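Local structure of putative branched-chain amino acid transport system substrate-binding protein (Rhodopseudomonas palustris, 3TX6) at residues I121-H129 and G240-V248; V196-Q207 and I219-F230. The protein probably serves as the periplasmic solute-binding component of an ABC transporter, probably capturing aromatic acids, and is seen here with 3-(4-hydroxyphenyl)pyruvic acid bound. All coordinates share one frame; numbering follows the deposited sequence.

Contact 1: I121-H129 and G240-V248; sequences IMGKVLYEH and GVLMASGPV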
# COMPACT_ATOMS: atom_id res chain seq x y z
N ILE A 121 -11.67 0.37 -2.82
CA ILE A 121 -12.05 -0.10 -1.50
C ILE A 121 -11.81 1.00 -0.47
O ILE A 121 -12.63 1.25 0.42
CB ILE A 121 -11.34 -1.44 -1.13
CG1 ILE A 121 -11.88 -2.63 -1.98
CG2 ILE A 121 -11.36 -1.70 0.37
CD1 ILE A 121 -11.21 -3.99 -1.71
N MSE A 122 -10.70 1.73 -0.62
CA MSE A 122 -10.36 2.79 0.31
C MSE A 122 -11.22 4.02 0.10
O MSE A 122 -11.69 4.64 1.07
CB MSE A 122 -8.83 3.04 0.26
CG MSE A 122 -8.02 1.76 0.58
SE MSE A 122 -8.67 0.78 2.09
CE MSE A 122 -7.08 0.74 3.23
N GLY A 123 -11.47 4.37 -1.15
CA GLY A 123 -12.39 5.44 -1.42
C GLY A 123 -13.77 5.19 -0.81
O GLY A 123 -14.34 6.07 -0.11
N LYS A 124 -14.32 3.98 -0.98
CA LYS A 124 -15.67 3.70 -0.48
C LYS A 124 -15.78 3.93 1.01
O LYS A 124 -16.78 4.51 1.46
CB LYS A 124 -16.08 2.27 -0.81
CG LYS A 124 -17.54 1.93 -0.48
CD LYS A 124 -17.94 0.52 -1.00
CE LYS A 124 -19.38 0.14 -0.65
NZ LYS A 124 -19.82 -1.20 -1.20
N VAL A 125 -14.77 3.51 1.78
CA VAL A 125 -14.85 3.67 3.24
C VAL A 125 -14.82 5.15 3.60
O VAL A 125 -15.50 5.60 4.53
CB VAL A 125 -13.84 2.77 4.02
CG1 VAL A 125 -12.42 3.35 4.12
CG2 VAL A 125 -14.38 2.47 5.40
N LEU A 126 -14.07 5.94 2.88
CA LEU A 126 -14.02 7.38 3.14
C LEU A 126 -15.30 8.08 2.73
O LEU A 126 -15.83 8.91 3.49
CB LEU A 126 -12.86 8.02 2.39
CG LEU A 126 -11.43 7.55 2.77
CD1 LEU A 126 -10.41 8.18 1.80
CD2 LEU A 126 -11.10 7.88 4.22
N TYR A 127 -15.80 7.77 1.55
CA TYR A 127 -17.03 8.42 1.06
C TYR A 127 -18.26 8.02 1.91
O TYR A 127 -19.16 8.83 2.11
CB TYR A 127 -17.31 8.17 -0.42
CG TYR A 127 -16.09 8.24 -1.34
CD1 TYR A 127 -15.09 9.16 -1.11
CD2 TYR A 127 -15.95 7.39 -2.44
CE1 TYR A 127 -13.96 9.20 -1.90
CE2 TYR A 127 -14.83 7.44 -3.25
CZ TYR A 127 -13.83 8.33 -2.96
OH TYR A 127 -12.67 8.42 -3.72
N GLU A 128 -18.31 6.78 2.37
CA GLU A 128 -19.39 6.33 3.24
C GLU A 128 -19.44 7.19 4.47
O GLU A 128 -20.51 7.61 4.89
CB GLU A 128 -19.25 4.85 3.65
CG GLU A 128 -19.66 3.88 2.54
CD GLU A 128 -19.40 2.40 2.88
OE1 GLU A 128 -18.66 2.13 3.85
OE2 GLU A 128 -19.94 1.52 2.15
N HIS A 129 -18.27 7.42 5.08
CA HIS A 129 -18.18 8.29 6.22
C HIS A 129 -18.61 9.69 5.92
O HIS A 129 -19.36 10.29 6.72
CB HIS A 129 -16.78 8.28 6.79
CG HIS A 129 -16.64 9.05 8.04
ND1 HIS A 129 -16.38 10.37 8.06
CD2 HIS A 129 -16.75 8.64 9.37
CE1 HIS A 129 -16.34 10.79 9.35
NE2 HIS A 129 -16.53 9.72 10.15
N GLY A 240 -8.72 14.67 14.34
CA GLY A 240 -10.03 14.48 13.70
C GLY A 240 -10.01 13.99 12.27
O GLY A 240 -11.08 13.80 11.68
N VAL A 241 -8.81 13.78 11.72
CA VAL A 241 -8.65 13.34 10.33
C VAL A 241 -9.36 12.02 10.22
O VAL A 241 -9.49 11.25 11.24
CB VAL A 241 -7.15 13.24 9.92
CG1 VAL A 241 -6.47 12.04 10.58
CG2 VAL A 241 -6.96 13.20 8.39
N LEU A 242 -9.89 11.74 9.03
CA LEU A 242 -10.37 10.38 8.75
C LEU A 242 -9.42 9.80 7.74
O LEU A 242 -9.07 10.45 6.75
CB LEU A 242 -11.78 10.41 8.14
CG LEU A 242 -12.95 10.83 9.02
CD1 LEU A 242 -12.93 10.14 10.41
CD2 LEU A 242 -12.86 12.35 9.13
N MSE A 243 -9.04 8.55 7.95
CA MSE A 243 -7.95 7.97 7.17
C MSE A 243 -8.27 6.55 6.91
O MSE A 243 -8.62 5.80 7.83
CB MSE A 243 -6.64 8.11 7.96
CG MSE A 243 -5.57 7.31 7.25
SE MSE A 243 -3.87 7.37 8.18
CE MSE A 243 -3.52 9.32 8.33
N ALA A 244 -8.21 6.17 5.63
CA ALA A 244 -8.38 4.76 5.25
C ALA A 244 -7.10 4.05 5.64
O ALA A 244 -5.99 4.60 5.44
CB ALA A 244 -8.64 4.62 3.74
N SER A 245 -7.23 2.87 6.24
CA SER A 245 -6.08 2.11 6.69
C SER A 245 -6.35 0.65 6.55
O SER A 245 -7.48 0.22 6.66
CB SER A 245 -5.86 2.39 8.17
OG SER A 245 -4.80 1.72 8.69
N GLY A 246 -5.30 -0.11 6.33
CA GLY A 246 -5.37 -1.53 6.57
C GLY A 246 -5.59 -1.81 8.05
O GLY A 246 -5.26 -0.98 8.91
N PRO A 247 -6.11 -2.99 8.37
CA PRO A 247 -6.44 -3.39 9.74
C PRO A 247 -5.24 -3.61 10.63
O PRO A 247 -5.37 -3.72 11.85
CB PRO A 247 -7.28 -4.64 9.56
CG PRO A 247 -6.93 -5.17 8.21
CD PRO A 247 -6.62 -3.96 7.37
N VAL A 248 -4.06 -3.71 10.03
CA VAL A 248 -2.82 -3.89 10.81
C VAL A 248 -2.59 -2.75 11.76
O VAL A 248 -1.84 -2.88 12.72
CB VAL A 248 -1.55 -4.03 9.89
CG1 VAL A 248 -1.14 -2.68 9.25
CG2 VAL A 248 -0.41 -4.72 10.66
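Ala244 and Met122 meet CB to CB at 3.8 Å where helix 119-130 packs on strand 242-245, a helix-on-sheet contact in one of the two alpha/beta lobes of a periplasmic binding protein. The short axes run nearly antiparallel, at 151° and 8.2 Å, and no hydrogen bond crosses between them. The small CB of Ala244 sits among three helix side chains: beside Met122 CB, Val125 CG1 reaches it at 4.0 Å and Leu126 CD2 at 4.1 Å. That same CD2 also lies against the strand backbone, 3.6 Å from Ala244 N. Met122 is a selenomethionine; CG stands anti to its carbonyl carbon (chi1 -57°), and further bends at chi2 and chi3 turn the chain along the strand, setting its methyl against the peptide joining Ser245 and Gly246. At the other end, His129 has CG anti to the backbone N (chi1 -174°), which carries the imidazole down to Leu242. The two side chains cross at about a right angle, and ND1 is hydrogen-bonded to Tyr220 OH on the adjacent strand, which helps to fix the ring's rotation. Leu242 CG makes a CH-pi contact with one ring face, 3.8 Å from the centroid and offset toward the rim, with His129 CE1 its nearest ring atom.

Contact 2: V196-Q207 and I219-F230; sequences VGASGTAAALPQ and IYQTHGAASMDF. With ENO (3-(4-hydroxy-phenyl)pyruvic acid), chain D.
Gln221 NE2 ties strand 218-221 to helix 200-213 through two acceptors, Ala203 O at 2.9 Å and Gln207 OE1 at 3.0 Å, within the beta-alpha-beta unit of strand 193-197, this helix and strand 218-221. The bond to Gln207 is the straighter, 167° at the hydrogen, and lies in the carbonyl plane although the two amide planes are 48° apart; that to Ala203 is bent and arrives above the carbonyl plane. A bend at chi2 (-79°) brings the Gln221 amide alongside Val196, and a water bonded to both Gln221 OE1 and Val196 O also accepts from Thr222 N. Shortening the Gln221 side chain to alanine would remove both donor bonds and is likely to leave Ala203 O and Gln207 OE1 without this partner, take one contact from the water, and open a gap beside Val196. Gln207 NE2, in turn, bonds to Ser237 O. Between backbones, Val196 N donates to Tyr220 O and Gly200 N to Gly224 O. Thr222 OG1 closes an ST turn by accepting from Gly224 N and is also hydrogen-bonded to Tyr147 OH. At the C-terminal ends of the strands the pocket begins: Ser199 OG donates to ligand O1 at 2.7 Å, and His223 lays a ring face against the ligand's C6. Gly224 CA comes within 3.3 Å of the ligand's C5. Farther from the ligand, Ala203 CB meets Ala225 CB, while Ile219 CG2 packs on Gln207 OE1. Phe230 turns its edge to Ala203 O and Gln207 OE1, with CZ 3.5 Å from Gln207 OE1.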
# COMPACT_ATOMS: atom_id res chain seq x y z
N VAL A 196 -7.34 14.31 0.43
CA VAL A 196 -5.93 14.50 0.08
C VAL A 196 -5.44 13.19 -0.54
O VAL A 196 -5.52 12.17 0.12
CB VAL A 196 -5.08 14.85 1.31
CG1 VAL A 196 -3.63 14.94 0.94
CG2 VAL A 196 -5.57 16.14 1.98
N GLY A 197 -4.97 13.23 -1.81
CA GLY A 197 -4.43 12.05 -2.57
C GLY A 197 -2.90 12.07 -2.65
O GLY A 197 -2.29 12.47 -3.65
N ALA A 198 -2.27 11.65 -1.57
CA ALA A 198 -0.84 11.74 -1.49
C ALA A 198 -0.39 10.63 -0.51
O ALA A 198 -1.17 9.75 -0.15
CB ALA A 198 -0.44 13.14 -1.04
N SER A 199 0.88 10.67 -0.11
CA SER A 199 1.45 9.61 0.73
C SER A 199 2.64 10.19 1.47
O SER A 199 3.20 11.21 1.07
CB SER A 199 1.90 8.44 -0.11
OG SER A 199 2.91 8.82 -1.03
N GLY A 200 2.98 9.53 2.57
CA GLY A 200 4.12 9.89 3.39
C GLY A 200 4.11 11.32 3.84
O GLY A 200 3.07 11.82 4.31
N THR A 201 5.28 11.95 3.72
CA THR A 201 5.46 13.27 4.31
C THR A 201 4.60 14.26 3.53
O THR A 201 3.99 15.13 4.11
CB THR A 201 6.97 13.66 4.42
OG1 THR A 201 7.59 13.65 3.13
CG2 THR A 201 7.67 12.68 5.31
N ALA A 202 4.46 14.02 2.22
CA ALA A 202 3.61 14.88 1.40
C ALA A 202 2.11 14.85 1.80
O ALA A 202 1.42 15.86 1.61
CB ALA A 202 3.81 14.51 -0.06
N ALA A 203 1.63 13.77 2.41
CA ALA A 203 0.23 13.74 2.85
C ALA A 203 -0.02 14.71 4.03
O ALA A 203 -1.11 15.25 4.18
CB ALA A 203 -0.18 12.33 3.22
N ALA A 204 0.99 14.90 4.88
CA ALA A 204 0.88 15.80 6.02
C ALA A 204 0.93 17.25 5.59
O ALA A 204 0.47 18.16 6.34
CB ALA A 204 1.97 15.51 7.05
N LEU A 205 1.46 17.51 4.39
CA LEU A 205 1.61 18.87 3.93
C LEU A 205 0.27 19.64 3.72
O LEU A 205 0.06 20.75 4.28
CB LEU A 205 2.51 18.92 2.68
CG LEU A 205 2.65 20.28 1.99
CD1 LEU A 205 3.05 21.41 2.98
CD2 LEU A 205 3.57 20.19 0.75
N PRO A 206 -0.64 19.07 2.92
CA PRO A 206 -1.94 19.72 2.92
C PRO A 206 -2.65 19.66 4.25
O PRO A 206 -3.49 20.55 4.49
CB PRO A 206 -2.71 18.97 1.83
CG PRO A 206 -1.69 18.36 0.93
CD PRO A 206 -0.55 18.02 1.88
N GLN A 207 -2.38 18.68 5.10
CA GLN A 207 -3.07 18.64 6.37
C GLN A 207 -2.77 19.89 7.20
O GLN A 207 -3.69 20.57 7.68
CB GLN A 207 -2.64 17.43 7.17
CG GLN A 207 -3.50 17.14 8.38
CD GLN A 207 -4.86 16.56 8.06
OE1 GLN A 207 -5.03 15.85 7.06
NE2 GLN A 207 -5.81 16.76 8.97
N ILE A 219 -11.28 16.62 6.90
CA ILE A 219 -10.20 16.21 5.95
C ILE A 219 -9.99 14.71 5.98
O ILE A 219 -10.01 14.05 7.08
CB ILE A 219 -8.85 16.89 6.29
CG1 ILE A 219 -8.98 18.41 6.25
CG2 ILE A 219 -7.72 16.40 5.36
CD1 ILE A 219 -7.76 19.16 6.82
N TYR A 220 -9.86 14.17 4.76
CA TYR A 220 -9.78 12.74 4.55
C TYR A 220 -8.44 12.42 3.90
O TYR A 220 -7.96 13.14 2.98
CB TYR A 220 -10.95 12.26 3.67
CG TYR A 220 -12.32 12.30 4.38
CD1 TYR A 220 -13.05 13.50 4.55
CD2 TYR A 220 -12.86 11.16 4.88
CE1 TYR A 220 -14.27 13.51 5.24
CE2 TYR A 220 -14.09 11.17 5.57
CZ TYR A 220 -14.79 12.35 5.75
OH TYR A 220 -16.03 12.30 6.42
N GLN A 221 -7.85 11.35 4.39
CA GLN A 221 -6.51 10.93 3.94
C GLN A 221 -6.60 9.52 3.41
O GLN A 221 -7.39 8.68 3.94
CB GLN A 221 -5.44 11.00 5.04
CG GLN A 221 -5.05 12.40 5.49
CD GLN A 221 -4.08 13.10 4.55
OE1 GLN A 221 -3.47 12.45 3.69
NE2 GLN A 221 -3.88 14.41 4.73
N THR A 222 -5.74 9.25 2.41
CA THR A 222 -5.61 7.90 1.88
C THR A 222 -4.71 7.01 2.72
O THR A 222 -4.06 7.45 3.66
CB THR A 222 -5.03 7.93 0.46
OG1 THR A 222 -3.62 8.24 0.45
CG2 THR A 222 -5.79 8.91 -0.46
N HIS A 223 -4.67 5.73 2.34
CA HIS A 223 -3.86 4.74 3.04
C HIS A 223 -2.37 4.95 2.81
O HIS A 223 -1.57 4.37 3.53
CB HIS A 223 -4.32 3.31 2.78
CG HIS A 223 -4.44 2.91 1.31
ND1 HIS A 223 -4.88 3.75 0.34
CD2 HIS A 223 -4.32 1.65 0.72
CE1 HIS A 223 -4.95 3.03 -0.84
NE2 HIS A 223 -4.61 1.77 -0.59
N GLY A 224 -2.01 5.80 1.85
CA GLY A 224 -0.63 6.26 1.69
C GLY A 224 -0.11 7.09 2.85
O GLY A 224 1.12 7.32 2.92
N ALA A 225 -1.02 7.48 3.77
CA ALA A 225 -0.65 8.26 4.95
C ALA A 225 -0.56 7.44 6.26
O ALA A 225 -0.24 8.01 7.28
CB ALA A 225 -1.66 9.44 5.16
N ALA A 226 -0.84 6.13 6.25
CA ALA A 226 -1.10 5.35 7.47
C ALA A 226 0.21 4.86 8.14
O ALA A 226 0.53 3.65 8.18
CB ALA A 226 -2.06 4.19 7.18
N SER A 227 0.91 5.84 8.72
CA SER A 227 2.03 5.60 9.63
C SER A 227 2.07 6.77 10.60
O SER A 227 1.42 7.80 10.39
CB SER A 227 3.34 5.40 8.87
OG SER A 227 3.89 6.61 8.39
N MSE A 228 2.79 6.60 11.68
CA MSE A 228 2.94 7.69 12.65
C MSE A 228 3.65 8.90 12.10
O MSE A 228 3.54 9.99 12.68
CB MSE A 228 3.79 7.34 13.81
CG MSE A 228 3.11 6.50 14.84
SE MSE A 228 1.46 7.28 15.51
CE MSE A 228 2.10 8.88 16.40
N ASP A 229 4.40 8.71 11.02
CA ASP A 229 5.11 9.80 10.40
C ASP A 229 4.15 10.95 10.11
O ASP A 229 4.47 12.10 10.41
CB ASP A 229 5.82 9.35 9.12
CG ASP A 229 6.86 8.25 9.37
OD1 ASP A 229 8.05 8.45 9.09
OD2 ASP A 229 6.47 7.16 9.84
N PHE A 230 2.97 10.63 9.58
CA PHE A 230 1.97 11.64 9.31
C PHE A 230 1.67 12.49 10.57
O PHE A 230 1.66 13.69 10.50
CB PHE A 230 0.68 10.93 8.83
CG PHE A 230 -0.48 11.85 8.58
CD1 PHE A 230 -0.55 12.54 7.41
CD2 PHE A 230 -1.46 12.05 9.54
CE1 PHE A 230 -1.59 13.43 7.17
CE2 PHE A 230 -2.51 12.93 9.30
CZ PHE A 230 -2.56 13.62 8.12
O4 ENO D . 1.46 4.16 -3.98
C9 ENO D . 1.69 2.88 -0.83
C8 ENO D . 1.11 1.84 -0.14
C7 ENO D . -0.24 1.89 0.26
C6 ENO D . -0.99 2.98 -0.13
C5 ENO D . -0.42 4.05 -0.80
C4 ENO D . 0.94 4.01 -1.18
O3 ENO D . -0.77 0.80 0.93
C3 ENO D . 1.59 5.18 -1.85
C2 ENO D . 1.73 5.18 -3.32
C1 ENO D . 2.31 6.36 -3.94
O2 ENO D . 2.47 6.35 -5.18
O1 ENO D . 2.62 7.37 -3.25
O HOH W 1 -3.61 10.93 1.37

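Both contacts are buried in the lobe built on the sheet containing strands 193-197, 218-221 and 242-245, and contact 2 is nested inside the chain loop that contact 1 closes. They meet through neighbouring strands: Leu242 O lies 2.8 Å from Gln221 N, a probable backbone hydrogen bond, and Ala244 O packs on His223 CB. Their chemistry differs. Contact 1 is almost wholly apolar, burying 328 Å² without a hydrogen bond between its segments, whereas contact 2 buries 650 Å² and combines backbone, glutamine and water-mediated bonds. Contact 2 also supplies ligand-touching residues; the Met122 side chain of contact 1 stays about 7 Å from the ligand.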